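Local coordinates for DUF1904 domain-containing protein (Sebaldella termitidis, PDB 4M1A), which is of unknown function but forms a homotrimer of alpha/beta subunits and is related by sequence to the MIF (macrophage migration inhibitory factor) group of proteins, at residues Arg5-Glu10 and Val41-Phe46; Gly20-Leu25 and Phe36-Val41; Gly54-Glu59 and Lys83-Ile88; Leu61-Asp66 and Leu96-Tyr101. All blocks are in the same frame, centred on the assembly; numbering follows the deposited sequence.

Contact 1 of 4, residues Arg5-Glu10 and Val41-Phe46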
loop_
_atom_site.group_PDB
_atom_site.type_symbol
_atom_site.label_atom_id
_atom_site.label_comp_id
_atom_site.label_asym_id
_atom_site.label_seq_id
_atom_site.Cartn_x
_atom_site.Cartn_y
_atom_site.Cartn_z
ATOM N N ARG A 5 4.683 -6.575 5.034
ATOM C CA ARG A 5 4.494 -6.827 3.642
ATOM C C ARG A 5 5.754 -6.792 2.886
ATOM O O ARG A 5 6.544 -5.861 3.052
ATOM C CB ARG A 5 3.572 -5.761 3.012
ATOM C CG ARG A 5 2.253 -5.730 3.711
ATOM C CD ARG A 5 1.469 -4.528 3.253
ATOM N NE ARG A 5 0.179 -4.507 3.944
ATOM C CZ ARG A 5 -0.683 -3.489 3.913
ATOM N NH1 ARG A 5 -0.429 -2.391 3.194
ATOM N NH2 ARG A 5 -1.811 -3.634 4.564
ATOM N N VAL A 6 5.938 -7.782 2.017
ATOM C CA VAL A 6 7.168 -7.903 1.262
ATOM C C VAL A 6 6.858 -7.873 -0.225
ATOM O O VAL A 6 6.021 -8.632 -0.712
ATOM C CB VAL A 6 7.942 -9.229 1.603
ATOM C CG1 VAL A 6 9.250 -9.241 0.865
ATOM C CG2 VAL A 6 8.253 -9.369 3.103
ATOM N N ARG A 7 7.599 -7.050 -0.950
ATOM C CA ARG A 7 7.548 -7.011 -2.389
ATOM C C ARG A 7 8.918 -7.085 -2.952
ATOM O O ARG A 7 9.920 -6.853 -2.250
ATOM C CB ARG A 7 6.923 -5.719 -2.900
ATOM C CG ARG A 7 7.647 -4.444 -2.594
ATOM C CD ARG A 7 6.794 -3.221 -2.956
ATOM N NE ARG A 7 5.758 -3.063 -1.953
ATOM C CZ ARG A 7 4.553 -2.645 -2.223
ATOM N NH1 ARG A 7 4.299 -2.314 -3.474
ATOM N NH2 ARG A 7 3.590 -2.591 -1.279
ATOM N N GLY A 8 9.007 -7.444 -4.217
ATOM C CA GLY A 8 10.324 -7.564 -4.862
ATOM C C GLY A 8 11.007 -8.931 -4.689
ATOM O O GLY A 8 12.115 -9.126 -5.153
ATOM N N ALA A 9 10.441 -9.849 -3.936
ATOM C CA ALA A 9 11.049 -11.162 -3.695
ATOM C C ALA A 9 10.127 -12.209 -4.215
ATOM O O ALA A 9 8.927 -12.045 -4.220
ATOM C CB ALA A 9 11.281 -11.378 -2.151
ATOM N N GLU A 10 10.677 -13.384 -4.510
ATOM C CA GLU A 10 9.859 -14.558 -4.873
ATOM C C GLU A 10 8.949 -14.958 -3.750
ATOM O O GLU A 10 9.345 -14.949 -2.587
ATOM C CB GLU A 10 10.817 -15.727 -5.228
ATOM C CG GLU A 10 11.502 -15.585 -6.575
ATOM C CD GLU A 10 13.009 -15.395 -6.488
ATOM O OE1 GLU A 10 13.462 -14.428 -5.812
ATOM O OE2 GLU A 10 13.747 -16.205 -7.103
ATOM N N VAL A 41 3.367 -9.389 -1.594
ATOM C CA VAL A 41 2.551 -8.456 -2.393
ATOM C C VAL A 41 2.952 -8.635 -3.871
ATOM O O VAL A 41 4.125 -8.559 -4.184
ATOM C CB VAL A 41 2.755 -6.974 -1.989
ATOM C CG1 VAL A 41 1.740 -6.151 -2.752
ATOM C CG2 VAL A 41 2.554 -6.859 -0.472
ATOM N N GLU A 42 1.982 -8.869 -4.733
ATOM C CA GLU A 42 2.216 -9.118 -6.136
ATOM C C GLU A 42 2.390 -7.778 -6.858
ATOM O O GLU A 42 1.437 -6.954 -7.049
ATOM C CB GLU A 42 1.081 -9.881 -6.724
ATOM C CG GLU A 42 1.265 -10.157 -8.214
ATOM C CD GLU A 42 2.502 -10.966 -8.484
ATOM O OE1 GLU A 42 2.560 -12.068 -7.906
ATOM O OE2 GLU A 42 3.384 -10.467 -9.221
ATOM N N THR A 43 3.631 -7.573 -7.218
ATOM C CA THR A 43 4.040 -6.369 -7.969
ATOM C C THR A 43 5.146 -6.716 -8.941
ATOM O O THR A 43 5.810 -7.762 -8.821
ATOM C CB THR A 43 4.494 -5.123 -7.114
ATOM O OG1 THR A 43 5.861 -5.210 -6.723
ATOM C CG2 THR A 43 3.631 -4.888 -5.913
ATOM N N THR A 44 5.334 -5.838 -9.905
ATOM C CA THR A 44 6.447 -5.941 -10.893
ATOM C C THR A 44 7.217 -4.636 -10.954
ATOM O O THR A 44 6.589 -3.625 -11.183
ATOM C CB THR A 44 5.949 -6.377 -12.280
ATOM O OG1 THR A 44 5.210 -7.624 -12.202
ATOM C CG2 THR A 44 7.136 -6.600 -13.231
ATOM N N PHE A 45 8.552 -4.710 -10.804
ATOM C CA PHE A 45 9.432 -3.546 -10.863
ATOM C C PHE A 45 9.842 -3.284 -12.313
ATOM O O PHE A 45 10.135 -4.270 -13.110
ATOM C CB PHE A 45 10.651 -3.708 -9.942
ATOM C CG PHE A 45 10.361 -3.451 -8.522
ATOM C CD1 PHE A 45 9.840 -4.482 -7.704
ATOM C CD2 PHE A 45 10.577 -2.239 -7.972
ATOM C CE1 PHE A 45 9.534 -4.247 -6.373
ATOM C CE2 PHE A 45 10.270 -1.973 -6.625
ATOM C CZ PHE A 45 9.771 -2.986 -5.817
ATOM N N PHE A 46 9.919 -1.999 -12.666
ATOM C CA PHE A 46 10.418 -1.594 -13.996
ATOM C C PHE A 46 11.367 -0.436 -13.795
ATOM O O PHE A 46 11.228 0.359 -12.865
ATOM C CB PHE A 46 9.350 -1.157 -14.951
ATOM C CG PHE A 46 8.362 -2.228 -15.296
ATOM C CD1 PHE A 46 8.667 -3.207 -16.245
ATOM C CD2 PHE A 46 7.130 -2.265 -14.669
ATOM C CE1 PHE A 46 7.760 -4.234 -16.544
ATOM C CE2 PHE A 46 6.212 -3.237 -15.023
ATOM C CZ PHE A 46 6.534 -4.230 -15.934
HETATM O O HOH W 1 6.515 -8.090 -5.459
#
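R7 lies against V41, T43 and F45, and its bent side chain carries much of the contact. Its chi1 (64°) puts CG between the backbone N and the carbonyl carbon. There R7 CG and CD meet the F45 ring at CZ, with R7 CG at the ring edge, 4.1 Å from F45 CZ. The bend at chi3 comes beyond them and turns NE. The guanidinium and the ring stand almost perpendicular, at 87°. V41 CG1 lies over one guanidinium face, toward its rim. R7 NH1 comes 3.6 Å from T43 CG2. The charge is met outside these segments, by E59 of the same chain and E39 of the second subunit. G8 CA comes 3.7 Å from F45 CE1. An alanine in place of F45 would probably open a gap beside R7 CG and CD and G8 CA, leaving that part of R7 without its apolar support. R5 CB touches V41 CG2, while the end of R5 leads off to E59 of the third subunit. V41 N donates to V6 O at 2.9 Å. One water takes the N-H of G8 and donates to V41 O and to T43 OG1, which also hydrogen-bonds E39 of the second subunit. The contact joins the parallel neighbours 3-7 and 37-47. Strand 56-62 flanks 3-7 on its other edge, and V6 packs on helices 11-17 and 67-82. T43 to F46 continue the sheet into the second subunit.

Contact 2 of 4, residues Gly20-Leu25 and Phe36-Val41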
loop_
_atom_site.group_PDB
_atom_site.type_symbol
_atom_site.label_atom_id
_atom_site.label_comp_id
_atom_site.label_asym_id
_atom_site.label_seq_id
_atom_site.Cartn_x
_atom_site.Cartn_y
_atom_site.Cartn_z
ATOM N N GLY A 20 9.502 -19.150 11.841
ATOM C CA GLY A 20 9.968 -18.719 13.186
ATOM C C GLY A 20 9.886 -17.218 13.448
ATOM O O GLY A 20 10.257 -16.740 14.537
ATOM N N LEU A 21 9.439 -16.450 12.429
ATOM C CA LEU A 21 9.689 -15.013 12.432
ATOM C C LEU A 21 8.819 -14.308 13.449
ATOM O O LEU A 21 9.285 -13.374 14.133
ATOM C CB LEU A 21 9.455 -14.378 11.032
ATOM C CG LEU A 21 9.908 -12.928 10.875
ATOM C CD1 LEU A 21 11.386 -12.699 11.280
ATOM C CD2 LEU A 21 9.697 -12.605 9.418
ATOM N N ALA A 22 7.592 -14.735 13.597
ATOM C CA ALA A 22 6.688 -14.052 14.517
ATOM C C ALA A 22 7.143 -14.247 15.969
ATOM O O ALA A 22 6.934 -13.370 16.756
ATOM C CB ALA A 22 5.282 -14.535 14.386
ATOM N N ASP A 23 7.722 -15.426 16.306
ATOM C CA ASP A 23 8.363 -15.607 17.652
ATOM C C ASP A 23 9.404 -14.568 17.886
ATOM O O ASP A 23 9.441 -13.910 18.932
ATOM C CB ASP A 23 9.093 -16.958 17.730
ATOM C CG ASP A 23 8.190 -18.133 17.456
ATOM O OD1 ASP A 23 7.002 -18.034 17.918
ATOM O OD2 ASP A 23 8.719 -19.151 16.811
ATOM N N GLU A 24 10.352 -14.427 16.963
ATOM C CA GLU A 24 11.423 -13.471 17.161
ATOM C C GLU A 24 10.922 -12.075 17.219
ATOM O O GLU A 24 11.317 -11.229 18.028
ATOM C CB GLU A 24 12.422 -13.537 15.988
ATOM C CG GLU A 24 13.471 -12.417 16.019
ATOM C CD GLU A 24 14.557 -12.531 17.114
ATOM O OE1 GLU A 24 14.371 -13.201 18.169
ATOM O OE2 GLU A 24 15.567 -11.870 16.914
ATOM N N LEU A 25 9.948 -11.794 16.337
ATOM C CA LEU A 25 9.418 -10.382 16.326
ATOM C C LEU A 25 8.658 -10.027 17.595
ATOM O O LEU A 25 8.792 -8.892 18.092
ATOM C CB LEU A 25 8.580 -10.138 15.054
ATOM C CG LEU A 25 9.381 -10.149 13.761
ATOM C CD1 LEU A 25 8.439 -9.900 12.549
ATOM C CD2 LEU A 25 10.461 -9.063 13.780
ATOM N N PHE A 36 1.184 -10.932 14.587
ATOM C CA PHE A 36 1.889 -10.618 13.338
ATOM C C PHE A 36 1.217 -11.257 12.175
ATOM O O PHE A 36 0.836 -12.451 12.258
ATOM C CB PHE A 36 3.396 -11.061 13.422
ATOM C CG PHE A 36 4.190 -10.229 14.349
ATOM C CD1 PHE A 36 4.161 -10.477 15.748
ATOM C CD2 PHE A 36 4.892 -9.150 13.893
ATOM C CE1 PHE A 36 4.895 -9.650 16.611
ATOM C CE2 PHE A 36 5.578 -8.333 14.752
ATOM C CZ PHE A 36 5.592 -8.593 16.132
ATOM N N THR A 37 1.069 -10.508 11.039
ATOM C CA THR A 37 0.729 -11.085 9.754
ATOM C C THR A 37 1.873 -10.761 8.768
ATOM O O THR A 37 2.632 -9.786 8.952
ATOM C CB THR A 37 -0.629 -10.527 9.188
ATOM O OG1 THR A 37 -0.452 -9.144 8.911
ATOM C CG2 THR A 37 -1.779 -10.703 10.132
ATOM N N PHE A 38 2.006 -11.605 7.760
ATOM C CA PHE A 38 3.029 -11.496 6.736
ATOM C C PHE A 38 2.382 -11.715 5.390
ATOM O O PHE A 38 1.626 -12.727 5.208
ATOM C CB PHE A 38 4.114 -12.533 6.944
ATOM C CG PHE A 38 4.686 -12.541 8.319
ATOM C CD1 PHE A 38 5.768 -11.718 8.646
ATOM C CD2 PHE A 38 4.118 -13.345 9.296
ATOM C CE1 PHE A 38 6.278 -11.715 9.952
ATOM C CE2 PHE A 38 4.642 -13.352 10.571
ATOM C CZ PHE A 38 5.703 -12.507 10.888
ATOM N N GLU A 39 2.733 -10.857 4.446
ATOM C CA GLU A 39 2.256 -11.015 3.058
ATOM C C GLU A 39 3.341 -10.884 2.054
ATOM O O GLU A 39 4.234 -10.026 2.177
ATOM C CB GLU A 39 1.303 -9.887 2.741
ATOM C CG GLU A 39 0.091 -9.893 3.521
ATOM C CD GLU A 39 -0.664 -8.570 3.346
ATOM O OE1 GLU A 39 -1.238 -8.382 2.223
ATOM O OE2 GLU A 39 -0.689 -7.761 4.325
ATOM N N TYR A 40 3.248 -11.666 1.010
ATOM C CA TYR A 40 3.849 -11.391 -0.274
ATOM C C TYR A 40 2.872 -10.472 -1.038
ATOM O O TYR A 40 1.677 -10.792 -1.112
ATOM C CB TYR A 40 4.001 -12.718 -1.047
ATOM C CG TYR A 40 4.231 -12.576 -2.520
ATOM C CD1 TYR A 40 5.491 -12.418 -3.023
ATOM C CD2 TYR A 40 3.181 -12.628 -3.442
ATOM C CE1 TYR A 40 5.707 -12.294 -4.379
ATOM C CE2 TYR A 40 3.408 -12.487 -4.820
ATOM C CZ TYR A 40 4.657 -12.403 -5.277
ATOM O OH TYR A 40 4.922 -12.291 -6.633
ATOM N N VAL A 41 3.367 -9.389 -1.594
ATOM C CA VAL A 41 2.551 -8.456 -2.393
ATOM C C VAL A 41 2.952 -8.635 -3.871
ATOM O O VAL A 41 4.125 -8.559 -4.184
ATOM C CB VAL A 41 2.755 -6.974 -1.989
ATOM C CG1 VAL A 41 1.740 -6.151 -2.752
ATOM C CG2 VAL A 41 2.554 -6.859 -0.472
#
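L25 drops its CB onto one face of the F36 ring in a CH-pi contact, 3.8 Å from the ring centroid and 25° off the ring normal. The approach is toward the rim, and L25 CB is 3.5 Å from F36 CE2. L25 CD1 reaches the edge of the F38 ring, in its plane, 3.8 Å from F38 CE1. L25 thus bridges the two phenylalanines, its CB and CD1 filling the angle between the F36 face and the F38 edge. The tip of the F38 ring (CE1, CZ, CE2) sits against L21, A22 and L25. L21 crosses F38 obliquely, its CD2 3.6 Å from F38 CE1. A22, small, lies at the closest backbone approach, to F36. Its CB touches F36 CB at 4.1 Å and F38 CE2 at 4.0 Å. An alanine in place of F36 would probably leave a gap against L25 CB, with the CH-pi contact lost. No hydrogen bond crosses between the segments. L21 and L25 also pack on helix 67-82, and F38 on I4. The axes of the short pieces 21-25 and 37-41 approach to 10.6 Å, their directions 130° apart. Helices 11-17 and 21-29 link the parallel neighbours 3-7 and 37-47 in a beta-alpha-beta crossover, with helix 21-29 packed on F38 and on F36 just before the strand.

Contact 3 of 4, residues Gly54-Glu59 and Lys83-Ile88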
loop_
_atom_site.group_PDB
_atom_site.type_symbol
_atom_site.label_atom_id
_atom_site.label_comp_id
_atom_site.label_asym_id
_atom_site.label_seq_id
_atom_site.Cartn_x
_atom_site.Cartn_y
_atom_site.Cartn_z
ATOM N N GLY A 54 14.409 -4.768 -9.281
ATOM C CA GLY A 54 13.925 -3.929 -8.199
ATOM C C GLY A 54 14.813 -4.186 -6.956
ATOM O O GLY A 54 16.048 -4.419 -7.059
ATOM N N LEU A 55 14.188 -4.195 -5.777
ATOM C CA LEU A 55 14.926 -4.481 -4.564
ATOM C C LEU A 55 13.998 -5.338 -3.719
ATOM O O LEU A 55 12.883 -5.552 -4.136
ATOM C CB LEU A 55 15.301 -3.163 -3.938
ATOM C CG LEU A 55 14.325 -2.193 -3.270
ATOM C CD1 LEU A 55 14.996 -0.820 -3.318
ATOM C CD2 LEU A 55 12.982 -2.064 -3.946
ATOM N N VAL A 56 14.379 -5.724 -2.511
ATOM C CA VAL A 56 13.425 -6.348 -1.583
ATOM C C VAL A 56 12.930 -5.182 -0.719
ATOM O O VAL A 56 13.742 -4.446 -0.136
ATOM C CB VAL A 56 14.034 -7.429 -0.737
ATOM C CG1 VAL A 56 12.981 -7.904 0.242
ATOM C CG2 VAL A 56 14.501 -8.536 -1.684
ATOM N N PHE A 57 11.637 -4.894 -0.812
ATOM C CA PHE A 57 11.030 -3.758 -0.105
ATOM C C PHE A 57 9.988 -4.263 0.913
ATOM O O PHE A 57 9.015 -4.933 0.545
ATOM C CB PHE A 57 10.399 -2.774 -1.110
ATOM C CG PHE A 57 9.942 -1.488 -0.502
ATOM C CD1 PHE A 57 8.775 -1.389 0.174
ATOM C CD2 PHE A 57 10.660 -0.306 -0.726
ATOM C CE1 PHE A 57 8.359 -0.196 0.755
ATOM C CE2 PHE A 57 10.196 0.910 -0.203
ATOM C CZ PHE A 57 9.061 0.944 0.521
ATOM N N ILE A 58 10.219 -3.942 2.184
ATOM C CA ILE A 58 9.466 -4.429 3.279
ATOM C C ILE A 58 8.797 -3.298 3.999
ATOM O O ILE A 58 9.465 -2.296 4.394
ATOM C CB ILE A 58 10.314 -5.264 4.269
ATOM C CG1 ILE A 58 11.014 -6.342 3.527
ATOM C CG2 ILE A 58 9.428 -5.855 5.418
ATOM C CD1 ILE A 58 12.139 -7.020 4.327
ATOM N N GLU A 59 7.464 -3.411 4.138
ATOM C CA GLU A 59 6.693 -2.441 4.940
ATOM C C GLU A 59 6.294 -3.101 6.239
ATOM O O GLU A 59 5.911 -4.283 6.231
ATOM C CB GLU A 59 5.448 -1.993 4.166
ATOM C CG GLU A 59 5.747 -1.270 2.907
ATOM C CD GLU A 59 4.631 -1.204 1.835
ATOM O OE1 GLU A 59 3.969 -2.266 1.530
ATOM O OE2 GLU A 59 4.553 -0.056 1.241
ATOM N N LYS A 83 21.178 -13.229 3.271
ATOM C CA LYS A 83 21.579 -14.627 3.108
ATOM C C LYS A 83 21.204 -15.210 1.764
ATOM O O LYS A 83 21.930 -16.099 1.291
ATOM C CB LYS A 83 20.942 -15.490 4.145
ATOM C CG LYS A 83 21.515 -15.282 5.509
ATOM C CD LYS A 83 20.921 -16.276 6.477
ATOM C CE LYS A 83 21.658 -16.254 7.819
ATOM N NZ LYS A 83 20.776 -16.882 8.857
ATOM N N ILE A 84 20.092 -14.702 1.179
ATOM C CA ILE A 84 19.469 -15.177 -0.105
ATOM C C ILE A 84 19.763 -14.269 -1.322
ATOM O O ILE A 84 19.813 -14.733 -2.462
ATOM C CB ILE A 84 17.932 -15.192 0.005
ATOM C CG1 ILE A 84 17.473 -15.888 1.281
ATOM C CG2 ILE A 84 17.325 -15.840 -1.231
ATOM C CD1 ILE A 84 16.064 -15.528 1.704
ATOM N N THR A 85 19.965 -12.966 -1.121
ATOM C CA THR A 85 20.033 -12.064 -2.278
ATOM C C THR A 85 21.062 -11.038 -1.997
ATOM O O THR A 85 21.346 -10.727 -0.814
ATOM C CB THR A 85 18.673 -11.381 -2.570
ATOM O OG1 THR A 85 18.798 -10.491 -3.710
ATOM C CG2 THR A 85 18.215 -10.544 -1.377
ATOM N N ASP A 86 21.621 -10.479 -3.078
ATOM C CA ASP A 86 22.465 -9.290 -2.964
ATOM C C ASP A 86 21.663 -8.064 -3.350
ATOM O O ASP A 86 22.184 -6.970 -3.350
ATOM C CB ASP A 86 23.732 -9.391 -3.846
ATOM C CG ASP A 86 23.416 -9.713 -5.320
ATOM O OD1 ASP A 86 22.308 -10.238 -5.627
ATOM O OD2 ASP A 86 24.298 -9.462 -6.183
ATOM N N LYS A 87 20.393 -8.237 -3.673
ATOM C CA LYS A 87 19.532 -7.038 -3.847
ATOM C C LYS A 87 19.532 -6.153 -2.609
ATOM O O LYS A 87 19.638 -6.654 -1.494
ATOM C CB LYS A 87 18.092 -7.472 -4.056
ATOM C CG LYS A 87 17.753 -8.185 -5.330
ATOM C CD LYS A 87 16.242 -8.358 -5.300
ATOM C CE LYS A 87 15.735 -9.520 -6.099
ATOM N NZ LYS A 87 14.398 -9.133 -6.609
ATOM N N ILE A 88 19.311 -4.858 -2.800
ATOM C CA ILE A 88 19.161 -3.917 -1.721
ATOM C C ILE A 88 17.888 -4.372 -0.911
ATOM O O ILE A 88 16.901 -4.884 -1.495
ATOM C CB ILE A 88 18.896 -2.529 -2.320
ATOM C CG1 ILE A 88 20.140 -1.973 -3.066
ATOM C CG2 ILE A 88 18.406 -1.546 -1.290
ATOM C CD1 ILE A 88 19.761 -0.747 -3.892
HETATM O O HOH W 2 18.229 -4.317 -5.438
#
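V56 and I88 meet at the V56 end of strand 56-62, beside the loop that leads into strand 89-95, its parallel neighbour in the mixed sheet. Helix 67-82 lies between these strands in the chain. This is a beta-alpha-beta crossover, and the contact lies where the chain comes back from the helix to the sheet. The polar link is one backbone bond. V56 N donates to I88 O at 2.8 Å, nearly along the C=O axis, with an N-H...O angle of 163°. A water adds a bridge, donating to G54 O and accepting from I88 N. The apolar contacts lie around this bond. L55 CB faces I88 CB at 4.0 Å, and L55 CD1 meets I88 CG2. L55 CB also comes 3.4 Å from I88 O. V56 CG2 touches K87 CD at 4.0 Å, the two side chains crossing at about a right angle, and more loosely T85 CG2. The aliphatic part of K87 thus passes V56, while its amine bonds to G8 O and D53 O. V56 also touches W81 of helix 67-82 and V6 of strand 3-7. Within the loop, T85 closes an ST turn: K87 N donates to T85 OG1 at 2.8 Å.

Contact 4 of 4, residues Leu61-Asp66 and Leu96-Tyr101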
loop_
_atom_site.group_PDB
_atom_site.type_symbol
_atom_site.label_atom_id
_atom_site.label_comp_id
_atom_site.label_asym_id
_atom_site.label_seq_id
_atom_site.Cartn_x
_atom_site.Cartn_y
_atom_site.Cartn_z
ATOM N N LEU A 61 3.654 -2.317 9.180
ATOM C CA LEU A 61 2.535 -1.508 9.721
ATOM C C LEU A 61 2.316 -1.889 11.150
ATOM O O LEU A 61 1.967 -3.041 11.467
ATOM C CB LEU A 61 1.249 -1.735 8.900
ATOM C CG LEU A 61 1.170 -1.199 7.487
ATOM C CD1 LEU A 61 2.078 -1.948 6.533
ATOM C CD2 LEU A 61 -0.287 -1.270 6.986
ATOM N N TRP A 62 2.508 -0.925 12.079
ATOM C CA TRP A 62 2.389 -1.237 13.487
ATOM C C TRP A 62 2.071 -0.005 14.319
ATOM O O TRP A 62 2.180 1.147 13.815
ATOM C CB TRP A 62 3.669 -1.883 14.019
ATOM C CG TRP A 62 4.914 -1.043 14.053
ATOM C CD1 TRP A 62 5.112 0.234 13.614
ATOM C CD2 TRP A 62 6.115 -1.432 14.693
ATOM N NE1 TRP A 62 6.411 0.643 13.930
ATOM C CE2 TRP A 62 7.034 -0.386 14.567
ATOM C CE3 TRP A 62 6.516 -2.644 15.314
ATOM C CZ2 TRP A 62 8.357 -0.474 15.096
ATOM C CZ3 TRP A 62 7.784 -2.702 15.858
ATOM C CH2 TRP A 62 8.690 -1.652 15.710
ATOM N N PHE A 63 1.695 -0.256 15.564
ATOM C CA PHE A 63 1.679 0.800 16.598
ATOM C C PHE A 63 3.166 1.064 16.939
ATOM O O PHE A 63 3.903 0.159 17.300
ATOM C CB PHE A 63 0.793 0.435 17.803
ATOM C CG PHE A 63 -0.653 0.221 17.420
ATOM C CD1 PHE A 63 -1.376 1.241 16.890
ATOM C CD2 PHE A 63 -1.268 -0.997 17.574
ATOM C CE1 PHE A 63 -2.697 1.031 16.488
ATOM C CE2 PHE A 63 -2.594 -1.194 17.213
ATOM C CZ PHE A 63 -3.298 -0.186 16.636
ATOM N N ASP A 64 3.583 2.300 16.776
ATOM C CA ASP A 64 5.003 2.578 16.759
ATOM C C ASP A 64 5.620 2.259 18.089
ATOM O O ASP A 64 4.975 2.353 19.117
ATOM C CB ASP A 64 5.303 4.033 16.448
ATOM C CG ASP A 64 6.777 4.273 16.054
ATOM O OD1 ASP A 64 7.501 3.338 15.534
ATOM O OD2 ASP A 64 7.165 5.440 16.248
ATOM N N ARG A 65 6.860 1.840 18.019
ATOM C CA ARG A 65 7.665 1.534 19.181
ATOM C C ARG A 65 8.927 2.333 19.020
ATOM O O ARG A 65 9.124 3.009 18.013
ATOM C CB ARG A 65 7.957 0.055 19.210
ATOM C CG ARG A 65 6.881 -0.742 19.900
ATOM C CD ARG A 65 6.627 -1.965 19.111
ATOM N NE ARG A 65 5.623 -2.827 19.723
ATOM C CZ ARG A 65 4.464 -3.193 19.181
ATOM N NH1 ARG A 65 4.033 -2.717 18.016
ATOM N NH2 ARG A 65 3.697 -4.022 19.862
ATOM N N ASP A 66 9.803 2.251 19.969
ATOM C CA ASP A 66 10.914 3.108 19.900
ATOM C C ASP A 66 11.844 2.592 18.873
ATOM O O ASP A 66 11.614 1.468 18.304
ATOM C CB ASP A 66 11.588 3.310 21.262
ATOM C CG ASP A 66 11.901 2.012 22.014
ATOM O OD1 ASP A 66 12.241 0.952 21.423
ATOM O OD2 ASP A 66 11.805 2.102 23.248
ATOM N N LEU A 96 0.625 3.235 12.871
ATOM C CA LEU A 96 -0.820 3.178 12.816
ATOM C C LEU A 96 -1.312 4.060 13.914
ATOM O O LEU A 96 -0.699 4.171 14.927
ATOM C CB LEU A 96 -1.313 1.776 13.118
ATOM C CG LEU A 96 -0.941 0.721 12.088
ATOM C CD1 LEU A 96 -1.206 -0.624 12.739
ATOM C CD2 LEU A 96 -1.683 0.902 10.798
ATOM N N ILE A 97 -2.502 4.583 13.732
ATOM C CA ILE A 97 -3.147 5.438 14.696
ATOM C C ILE A 97 -4.280 4.633 15.312
ATOM O O ILE A 97 -5.141 4.144 14.568
ATOM C CB ILE A 97 -3.588 6.748 13.989
ATOM C CG1 ILE A 97 -2.334 7.593 13.680
ATOM C CG2 ILE A 97 -4.508 7.591 14.884
ATOM C CD1 ILE A 97 -2.592 8.631 12.594
ATOM N N GLU A 98 -4.330 4.511 16.653
ATOM C CA GLU A 98 -5.233 3.570 17.332
ATOM C C GLU A 98 -6.712 3.842 17.008
ATOM O O GLU A 98 -7.488 2.886 16.797
ATOM C CB GLU A 98 -5.038 3.549 18.893
ATOM C CG GLU A 98 -3.735 2.876 19.329
ATOM C CD GLU A 98 -3.517 2.795 20.836
ATOM O OE1 GLU A 98 -4.498 2.714 21.613
ATOM O OE2 GLU A 98 -2.329 2.764 21.240
ATOM N N ASN A 99 -7.097 5.116 16.923
ATOM C CA ASN A 99 -8.481 5.400 16.648
ATOM C C ASN A 99 -8.813 5.268 15.162
ATOM O O ASN A 99 -9.946 5.481 14.768
ATOM C CB ASN A 99 -8.943 6.744 17.260
ATOM C CG ASN A 99 -8.497 7.949 16.496
ATOM O OD1 ASN A 99 -7.708 7.915 15.531
ATOM N ND2 ASN A 99 -8.973 9.094 16.978
HETATM N N MSE A 100 -7.843 4.848 14.335
HETATM C CA MSE A 100 -8.158 4.619 12.936
HETATM C C MSE A 100 -7.994 3.183 12.548
HETATM O O MSE A 100 -8.012 2.866 11.350
HETATM C CB MSE A 100 -7.342 5.606 12.159
HETATM C CG MSE A 100 -8.174 6.962 12.177
HETATM SE SE MSE A 100 -7.071 8.064 11.155
HETATM C CE MSE A 100 -7.433 9.820 12.095
ATOM N N TYR A 101 -7.860 2.308 13.522
ATOM C CA TYR A 101 -7.616 0.931 13.340
ATOM C C TYR A 101 -8.656 0.077 14.061
ATOM O O TYR A 101 -8.873 0.230 15.263
ATOM C CB TYR A 101 -6.197 0.561 13.861
ATOM C CG TYR A 101 -5.752 -0.849 13.661
ATOM C CD1 TYR A 101 -6.044 -1.855 14.586
ATOM C CD2 TYR A 101 -5.027 -1.204 12.550
ATOM C CE1 TYR A 101 -5.652 -3.175 14.389
ATOM C CE2 TYR A 101 -4.570 -2.489 12.379
ATOM C CZ TYR A 101 -4.865 -3.480 13.272
ATOM O OH TYR A 101 -4.432 -4.784 13.099
HETATM O O HOH W 3 1.662 4.251 16.282
#
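W62 O accepts the N-H of L96 at 2.8 Å, with the donor 37° above the carbonyl plane. A water extends the link, accepting from D64 N and donating to L96 O. Beside this backbone pairing, F63 supplies the main side chain. L96 CD1 lies over one face of its ring, and L96 CB comes 3.7 Å from F63 CE1. E98 CG touches the same CE1 at 3.5 Å, the side chains crossing at about a right angle. F63 CZ is turned to the Y101 ring, 3.8 Å from Y101 CD1. The two rings form a T-shaped pair, with the edge of F63 toward the face of Y101, centroids 5.3 Å apart and planes at 75°. Y101 OH bonds to H3 of strand 3-7, and M1 packs on F63 and L96. Y101 pairs with a strand of the third subunit. The L96-W62 bond joins the ends of the parallel neighbours 56-62 and 89-95, and the T-shaped pair ties the chain after 56-62 to the start of hairpin strand 101-103.

How the contacts relate
From the N terminus, strand 3-7 enters contact 1, which closes on strand 37-47 after two helices. Contact 2 falls within that span: helix 21-29 returns to the start of strand 37-47, and the two contacts share V41. They also touch at V6 and E39. Contacts 3 and 4 come later and cross, their segments alternating along strand 56-62, helix 67-82 and strand 89-95. Contact 3 joins the N-terminal ends of the two strands, contact 4 their C-terminal ends, with centres about 25 Å apart. The backbone of R5 bonds to that of E59 in the same chain, and G8, just past strand 3-7, bonds through its O to K87 NZ. The sheet thus ties all four together, and contacts 1, 2 and 4 reach the third subunit.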